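Local coordinates for periplasmic binding protein/LacI transcriptional regulator (Burkholderia graminis C4D1M, PDB 5HQJ), which binds D-arabinose in its pyranose form and probably serves as the sugar-capturing solute-binding protein of an ABC transporter, at residues N132-K145 and E167-Y179. Residues are numbered along the deposited sequence; the frame is centred on the assembly and turned at random.
Sequences NEQAGATMAETMGK and ERIAGIKKGLAKY. With 64K (alpha-D-arabinopyranose), chain B.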
ATOM      1  N   ASN A 132       4.629   7.233   3.595  1.00 13.36           N
ATOM      2  CA  ASN A 132       4.949   5.857   3.954  1.00 10.39           C
ATOM      3  C   ASN A 132       6.114   5.766   4.903  1.00 15.09           C
ATOM      4  O   ASN A 132       6.093   4.949   5.818  1.00 11.01           O
ATOM      5  CB  ASN A 132       5.171   5.058   2.695  1.00 11.24           C
ATOM      6  CG  ASN A 132       3.875   4.740   2.008  1.00 14.40           C
ATOM      7  OD1 ASN A 132       3.091   3.912   2.484  1.00 10.65           O
ATOM      8  ND2 ASN A 132       3.623   5.401   0.886  1.00 15.24           N
ATOM      9  N   GLU A 133       7.091   6.654   4.781  1.00 14.14           N
ATOM     10  CA  GLU A 133       8.158   6.636   5.778  1.00 15.14           C
ATOM     11  C   GLU A 133       7.564   7.017   7.140  1.00 14.34           C
ATOM     12  O   GLU A 133       7.867   6.375   8.143  1.00 16.33           O
ATOM     13  CB  GLU A 133       9.327   7.556   5.405  1.00 16.36           C
ATOM     14  CG  GLU A 133      10.486   7.419   6.388  1.00 36.82           C
ATOM     15  CD  GLU A 133      11.790   8.007   5.881  1.00 87.63           C
ATOM     16  OE1 GLU A 133      11.944   8.168   4.651  1.00 98.45           O
ATOM     17  OE2 GLU A 133      12.668   8.297   6.719  1.00117.06           O
ATOM     18  N   GLN A 134       6.685   8.027   7.208  1.00 15.60           N
ATOM     19  CA  GLN A 134       6.093   8.396   8.490  1.00 15.78           C
ATOM     20  C   GLN A 134       5.247   7.250   9.059  1.00 13.18           C
ATOM     21  O   GLN A 134       5.199   7.042  10.271  1.00 13.65           O
ATOM     22  CB  GLN A 134       5.223   9.687   8.381  1.00 18.03           C
ATOM     23  CG  GLN A 134       4.543  10.092   9.686  1.00 56.45           C
ATOM     24  CD  GLN A 134       5.530  10.331  10.815  1.00 85.91           C
ATOM     25  OE1 GLN A 134       5.495   9.653  11.844  1.00 91.89           O
ATOM     26  NE2 GLN A 134       6.409  11.306  10.634  1.00 89.42           N
ATOM     27  N   ALA A 135       4.555   6.512   8.200  1.00 13.91           N
ATOM     28  CA  ALA A 135       3.806   5.377   8.725  1.00 12.08           C
ATOM     29  C   ALA A 135       4.760   4.353   9.393  1.00 10.00           C
ATOM     30  O   ALA A 135       4.443   3.758  10.417  1.00 10.10           O
ATOM     31  CB  ALA A 135       3.014   4.714   7.623  1.00 12.86           C
ATOM     32  N   GLY A 136       5.921   4.099   8.769  1.00 11.95           N
ATOM     33  CA  GLY A 136       6.937   3.219   9.392  1.00 10.37           C
ATOM     34  C   GLY A 136       7.433   3.729  10.714  1.00  9.84           C
ATOM     35  O   GLY A 136       7.547   3.000  11.707  1.00  8.01           O
ATOM     36  N   ALA A 137       7.742   5.019  10.729  1.00 11.86           N
ATOM     37  CA  ALA A 137       8.127   5.658  11.959  1.00  9.90           C
ATOM     38  C   ALA A 137       7.091   5.476  13.080  1.00  8.06           C
ATOM     39  O   ALA A 137       7.435   5.173  14.194  1.00 11.64           O
ATOM     40  CB  ALA A 137       8.384   7.171  11.682  1.00 11.73           C
ATOM     41  N   THR A 138       5.815   5.649  12.774  1.00 10.94           N
ATOM     42  CA  THR A 138       4.763   5.443  13.742  1.00 10.00           C
ATOM     43  C   THR A 138       4.685   4.001  14.247  1.00 11.00           C
ATOM     44  O   THR A 138       4.498   3.765  15.413  1.00 10.53           O
ATOM     45  CB  THR A 138       3.420   5.856  13.133  1.00 11.81           C
ATOM     46  OG1 THR A 138       3.455   7.257  12.859  1.00 15.59           O
ATOM     47  CG2 THR A 138       2.241   5.568  14.046  1.00 14.51           C
HETATM   48  N   MSE A 139       4.812   3.039  13.356  1.00 14.24           N
HETATM   49  CA  MSE A 139       4.879   1.640  13.756  1.00 13.59           C
HETATM   50  C   MSE A 139       6.026   1.373  14.707  1.00  8.77           C
HETATM   51  O   MSE A 139       5.889   0.650  15.700  1.00  8.24           O
HETATM   52  CB  MSE A 139       5.026   0.776  12.513  1.00 12.58           C
HETATM   53  CG  MSE A 139       3.785   0.699  11.664  1.00 10.55           C
HETATM   54 SE   MSE A 139       4.137  -0.585  10.193  1.00 19.59          SE
HETATM   55  CE  MSE A 139       3.238  -2.192  10.808  1.00 14.70           C
ATOM     56  N   ALA A 140       7.169   1.972  14.423  1.00  9.87           N
ATOM     57  CA  ALA A 140       8.319   1.799  15.286  1.00  6.56           C
ATOM     58  C   ALA A 140       8.068   2.329  16.703  1.00 10.39           C
ATOM     59  O   ALA A 140       8.482   1.698  17.686  1.00  8.93           O
ATOM     60  CB  ALA A 140       9.555   2.465  14.674  1.00 12.16           C
ATOM     61  N   GLU A 141       7.424   3.495  16.807  1.00 11.95           N
ATOM     62  CA  GLU A 141       7.104   4.040  18.128  1.00 12.82           C
ATOM     63  C   GLU A 141       6.118   3.133  18.843  1.00 12.26           C
ATOM     64  O   GLU A 141       6.260   2.854  20.040  1.00 13.02           O
ATOM     65  CB  GLU A 141       6.528   5.443  18.009  1.00 18.45           C
ATOM     66  CG  GLU A 141       7.457   6.410  17.345  1.00 64.41           C
ATOM     67  CD  GLU A 141       6.762   7.634  16.760  1.00117.94           C
ATOM     68  OE1 GLU A 141       7.469   8.501  16.206  1.00115.82           O
ATOM     69  OE2 GLU A 141       5.519   7.729  16.837  1.00142.56           O
ATOM     70  N   THR A 142       5.100   2.684  18.119  1.00 11.00           N
ATOM     71  CA  THR A 142       4.119   1.796  18.690  1.00 13.01           C
ATOM     72  C   THR A 142       4.804   0.532  19.237  1.00 10.02           C
ATOM     73  O   THR A 142       4.573   0.071  20.374  1.00 13.92           O
ATOM     74  CB  THR A 142       3.054   1.417  17.660  1.00 11.46           C
ATOM     75  OG1 THR A 142       2.322   2.585  17.198  1.00 17.28           O
ATOM     76  CG2 THR A 142       2.093   0.409  18.277  1.00 16.99           C
HETATM   77  N   MSE A 143       5.660  -0.079  18.413  1.00  9.48           N
HETATM   78  CA  MSE A 143       6.371  -1.251  18.843  1.00 11.59           C
HETATM   79  C   MSE A 143       7.298  -1.006  20.040  1.00 13.91           C
HETATM   80  O   MSE A 143       7.345  -1.797  20.968  1.00 12.18           O
HETATM   81  CB  MSE A 143       7.182  -1.815  17.661  1.00 12.69           C
HETATM   82  CG  MSE A 143       7.892  -3.126  17.996  1.00  7.61           C
HETATM   83 SE   MSE A 143       6.624  -4.618  18.084  1.00 16.39          SE
HETATM   84  CE  MSE A 143       6.235  -4.926  16.191  1.00 12.11           C
ATOM     85  N   GLY A 144       8.047   0.093  20.001  1.00 11.44           N
ATOM     86  CA  GLY A 144       9.012   0.400  21.031  1.00 11.48           C
ATOM     87  C   GLY A 144       8.337   0.568  22.373  1.00 14.96           C
ATOM     88  O   GLY A 144       8.825   0.062  23.380  1.00 13.09           O
ATOM     89  N   LYS A 145       7.191   1.225  22.367  1.00 15.56           N
ATOM     90  CA  LYS A 145       6.397   1.402  23.582  1.00 14.40           C
ATOM     91  C   LYS A 145       5.868   0.040  24.045  1.00 17.11           C
ATOM     92  O   LYS A 145       6.038  -0.365  25.210  1.00 19.23           O
ATOM     93  CB  LYS A 145       5.278   2.400  23.316  1.00 16.97           C
ATOM     94  CG  LYS A 145       4.447   2.796  24.515  1.00 41.51           C
ATOM     95  CD  LYS A 145       3.425   3.849  24.075  1.00100.79           C
ATOM     96  CE  LYS A 145       2.695   4.503  25.238  1.00103.33           C
ATOM     97  NZ  LYS A 145       1.963   3.527  26.088  1.00109.54           N
ATOM     98  N   GLU A 167       9.967   2.504   1.812  1.00  9.53           N
ATOM     99  CA  GLU A 167       9.880   3.632   2.696  1.00 10.98           C
ATOM    100  C   GLU A 167       9.348   3.255   4.071  1.00 10.47           C
ATOM    101  O   GLU A 167       9.826   3.759   5.066  1.00  9.55           O
ATOM    102  CB  GLU A 167       9.007   4.701   2.050  1.00 18.55           C
ATOM    103  CG  GLU A 167       9.752   5.345   0.881  1.00 23.43           C
ATOM    104  CD  GLU A 167       8.888   6.267   0.042  1.00 72.85           C
ATOM    105  OE1 GLU A 167       7.658   6.114   0.081  1.00 26.68           O
ATOM    106  OE2 GLU A 167       9.435   7.137  -0.665  1.00 84.73           O
ATOM    107  N   ARG A 168       8.346   2.390   4.113  1.00  9.58           N
ATOM    108  CA  ARG A 168       7.803   1.920   5.368  1.00  7.43           C
ATOM    109  C   ARG A 168       8.913   1.254   6.169  1.00 13.21           C
ATOM    110  O   ARG A 168       9.075   1.465   7.370  1.00  8.57           O
ATOM    111  CB  ARG A 168       6.661   0.909   5.149  1.00  8.69           C
ATOM    112  CG  ARG A 168       5.437   1.576   4.546  1.00 10.97           C
ATOM    113  CD  ARG A 168       4.356   0.561   4.138  1.00 12.64           C
ATOM    114  NE  ARG A 168       3.409   1.254   3.282  1.00 12.94           N
ATOM    115  CZ  ARG A 168       2.456   0.686   2.569  1.00 12.32           C
ATOM    116  NH1 ARG A 168       2.235  -0.630   2.633  1.00 12.13           N
ATOM    117  NH2 ARG A 168       1.656   1.445   1.810  1.00 12.07           N
ATOM    118  N   ILE A 169       9.656   0.390   5.504  1.00  8.81           N
ATOM    119  CA  ILE A 169      10.783  -0.259   6.187  1.00  5.86           C
ATOM    120  C   ILE A 169      11.838   0.741   6.710  1.00  7.90           C
ATOM    121  O   ILE A 169      12.359   0.658   7.858  1.00  7.07           O
ATOM    122  CB  ILE A 169      11.479  -1.287   5.249  1.00  7.09           C
ATOM    123  CG1 ILE A 169      10.508  -2.399   4.845  1.00 11.03           C
ATOM    124  CG2 ILE A 169      12.742  -1.914   5.895  1.00  9.22           C
ATOM    125  CD1 ILE A 169      11.021  -3.272   3.692  1.00 22.02           C
ATOM    126  N   ALA A 170      12.191   1.707   5.878  1.00 11.48           N
ATOM    127  CA  ALA A 170      13.136   2.744   6.302  1.00  6.64           C
ATOM    128  C   ALA A 170      12.624   3.539   7.503  1.00  6.99           C
ATOM    129  O   ALA A 170      13.394   3.825   8.417  1.00 10.49           O
ATOM    130  CB  ALA A 170      13.449   3.628   5.140  1.00  9.71           C
ATOM    131  N   GLY A 171      11.334   3.855   7.518  1.00  7.44           N
ATOM    132  CA  GLY A 171      10.737   4.493   8.679  1.00 13.08           C
ATOM    133  C   GLY A 171      10.814   3.671   9.954  1.00 11.64           C
ATOM    134  O   GLY A 171      11.142   4.183  11.026  1.00  8.39           O
ATOM    135  N   ILE A 172      10.539   2.380   9.859  1.00  6.75           N
ATOM    136  CA  ILE A 172      10.675   1.494  11.001  1.00  6.47           C
ATOM    137  C   ILE A 172      12.111   1.477  11.482  1.00  7.82           C
ATOM    138  O   ILE A 172      12.320   1.617  12.682  1.00  7.22           O
ATOM    139  CB  ILE A 172      10.216   0.038  10.665  1.00  7.81           C
ATOM    140  CG1 ILE A 172       8.704  -0.030  10.314  1.00  6.95           C
ATOM    141  CG2 ILE A 172      10.586  -0.896  11.788  1.00  8.27           C
ATOM    142  CD1 ILE A 172       8.264  -1.328   9.666  1.00  8.61           C
ATOM    143  N   LYS A 173      13.080   1.254  10.597  1.00  5.76           N
ATOM    144  CA  LYS A 173      14.451   1.092  11.034  1.00  7.45           C
ATOM    145  C   LYS A 173      14.958   2.419  11.639  1.00 11.59           C
ATOM    146  O   LYS A 173      15.594   2.408  12.669  1.00  9.54           O
ATOM    147  CB  LYS A 173      15.331   0.586   9.891  1.00  7.85           C
ATOM    148  CG  LYS A 173      14.992  -0.826   9.539  1.00  7.79           C
ATOM    149  CD  LYS A 173      15.954  -1.431   8.488  1.00 11.25           C
ATOM    150  CE  LYS A 173      15.806  -2.945   8.367  1.00  7.76           C
ATOM    151  NZ  LYS A 173      16.845  -3.437   7.387  1.00 14.22           N
ATOM    152  N   LYS A 174      14.650   3.549  11.031  1.00  8.70           N
ATOM    153  CA  LYS A 174      15.096   4.839  11.607  1.00  8.96           C
ATOM    154  C   LYS A 174      14.453   5.081  12.983  1.00 10.24           C
ATOM    155  O   LYS A 174      15.132   5.492  13.932  1.00 12.62           O
ATOM    156  CB  LYS A 174      14.789   5.979  10.638  1.00 18.45           C
ATOM    157  CG  LYS A 174      15.391   7.309  11.012  1.00 52.71           C
ATOM    158  CD  LYS A 174      14.931   8.418  10.071  1.00 79.77           C
ATOM    159  CE  LYS A 174      15.322   8.137   8.631  1.00 97.64           C
ATOM    160  NZ  LYS A 174      15.096   9.321   7.764  1.00108.78           N
ATOM    161  N   GLY A 175      13.169   4.775  13.126  1.00 10.82           N
ATOM    162  CA  GLY A 175      12.454   4.935  14.387  1.00 12.05           C
ATOM    163  C   GLY A 175      12.970   4.011  15.471  1.00 10.80           C
ATOM    164  O   GLY A 175      13.161   4.395  16.621  1.00 11.68           O
ATOM    165  N   LEU A 176      13.233   2.755  15.131  1.00  7.25           N
ATOM    166  CA  LEU A 176      13.740   1.794  16.121  1.00  5.52           C
ATOM    167  C   LEU A 176      15.137   2.113  16.644  1.00  7.02           C
ATOM    168  O   LEU A 176      15.500   1.643  17.697  1.00  7.43           O
ATOM    169  CB  LEU A 176      13.727   0.385  15.555  1.00  6.98           C
ATOM    170  CG  LEU A 176      12.346  -0.261  15.393  1.00  7.23           C
ATOM    171  CD1 LEU A 176      12.539  -1.657  14.819  1.00  6.95           C
ATOM    172  CD2 LEU A 176      11.582  -0.358  16.699  1.00  6.34           C
ATOM    173  N   ALA A 177      15.888   2.914  15.900  1.00  7.92           N
ATOM    174  CA  ALA A 177      17.220   3.330  16.296  1.00  7.35           C
ATOM    175  C   ALA A 177      17.209   4.048  17.625  1.00  6.89           C
ATOM    176  O   ALA A 177      18.234   4.080  18.296  1.00  7.89           O
ATOM    177  CB  ALA A 177      17.788   4.219  15.202  1.00 13.10           C
ATOM    178  N   LYS A 178      16.082   4.604  18.018  1.00  8.30           N
ATOM    179  CA  LYS A 178      15.931   5.232  19.337  1.00  8.19           C
ATOM    180  C   LYS A 178      15.993   4.256  20.530  1.00 13.38           C
ATOM    181  O   LYS A 178      16.200   4.682  21.681  1.00 13.04           O
ATOM    182  CB  LYS A 178      14.603   5.989  19.351  1.00 10.22           C
ATOM    183  CG  LYS A 178      14.607   7.157  18.352  1.00 20.50           C
ATOM    184  CD  LYS A 178      13.277   7.887  18.321  1.00 43.09           C
ATOM    185  CE  LYS A 178      13.332   9.079  17.383  1.00 59.42           C
ATOM    186  NZ  LYS A 178      12.028   9.756  17.230  1.00 86.04           N
ATOM    187  N   TYR A 179      15.817   2.960  20.268  1.00 10.49           N
ATOM    188  CA  TYR A 179      15.676   1.936  21.309  1.00  9.75           C
ATOM    189  C   TYR A 179      16.864   0.983  21.227  1.00 11.84           C
ATOM    190  O   TYR A 179      16.878   0.077  20.386  1.00  9.56           O
ATOM    191  CB  TYR A 179      14.338   1.125  21.167  1.00  4.84           C
ATOM    192  CG  TYR A 179      13.093   1.976  21.148  1.00 13.07           C
ATOM    193  CD1 TYR A 179      12.536   2.390  22.350  1.00 32.01           C
ATOM    194  CD2 TYR A 179      12.479   2.371  19.983  1.00 15.66           C
ATOM    195  CE1 TYR A 179      11.403   3.172  22.386  1.00 36.88           C
ATOM    196  CE2 TYR A 179      11.333   3.173  20.008  1.00 31.45           C
ATOM    197  CZ  TYR A 179      10.806   3.567  21.218  1.00 53.44           C
ATOM    198  OH  TYR A 179       9.673   4.348  21.275  1.00 84.94           O
TER
HETATM  199  O2  64K B 401      -0.092   0.360   0.052  1.00 16.25           O
HETATM  200  C2  64K B 401       0.192  -1.045  -0.260  1.00 23.94           C
HETATM  201  C3  64K B 401      -0.702  -1.882   0.597  1.00 16.72           C
HETATM  202  O3  64K B 401      -0.201  -1.876   1.916  1.00 17.68           O
HETATM  203  C4  64K B 401      -0.717  -3.342   0.157  1.00 25.40           C
HETATM  204  O4  64K B 401       0.545  -3.991   0.399  1.00 27.04           O
HETATM  205  C5  64K B 401      -0.988  -3.424  -1.277  1.00 16.43           C
HETATM  206  O5  64K B 401       0.082  -2.760  -1.994  1.00 16.05           O
HETATM  207  C1  64K B 401      -0.080  -1.307  -1.715  1.00 22.94           C
HETATM  208  O1  64K B 401       0.843  -0.616  -2.464  1.00 12.46           O
HETATM  209  O   HOH W   1       5.211   7.760   0.165  1.00 25.87           O
HETATM  210  O   HOH W   2      10.681   8.275  15.689  1.00 28.28           O
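The guanidinium of Arg-168 carries Asn-132 OD1 and O2 of the bound alpha-D-arabinopyranose at its edge, in its plane, while the aromatic ring of Phe-246 offers it a cation-pi contact. Arg-168 NE and NH2 both donate to Asn-132 OD1, at 2.8 Å and 2.9 Å; they reach this oxygen from the same face of the amide, whose plane is turned 39° from the guanidinium. That double grip, with Val-217 O accepting from NH1, helps hold the guanidinium in place, so Asn-132 probably acts from the second shell. Arg-168 NH2 gives a nearly straight 2.7 Å bond to sugar O2, and Arg-168 NH1 binds sugar O3. Asn-132 ND2 is joined through a water to Glu-167 OE1. At the far end of the contact, Lys-178 CB lies over one face of the Tyr-179 ring; over the other sits Gly-144 CA, which makes a CH-pi contact because the glycine has no side chain to hold the ring off.

Between these ends the helices pass with axes 6.4 Å apart, inclined at -40°. With no beta carbon on either, Gly-136 and Gly-171 let the backbones come together, their CA atoms 4.1 Å apart, and CA-H...O contacts knit the backbones, among them Gly-136 CA to Arg-168 O at 3.4 Å. One turn on, the small methyl of Ala-140 fits as a knob among Gly-171, Ile-172, Gly-175 and Leu-176. Toward solvent, the Lys-174 chain folds at its third torsion (-60°) and brings NZ within 2.8 Å of Glu-133 OE2, a salt bridge. On the inner side Met-139, Ile-172 and Leu-176 rest on Phe-215 of strand 211-216. Such glycine-mediated packing of neighbouring helices against a largely parallel sheet, with an arginine from the N-terminal half of helix 163-176 reaching the sugar, belongs here to one alpha/beta lobe of a two-lobed periplasmic sugar-binding protein.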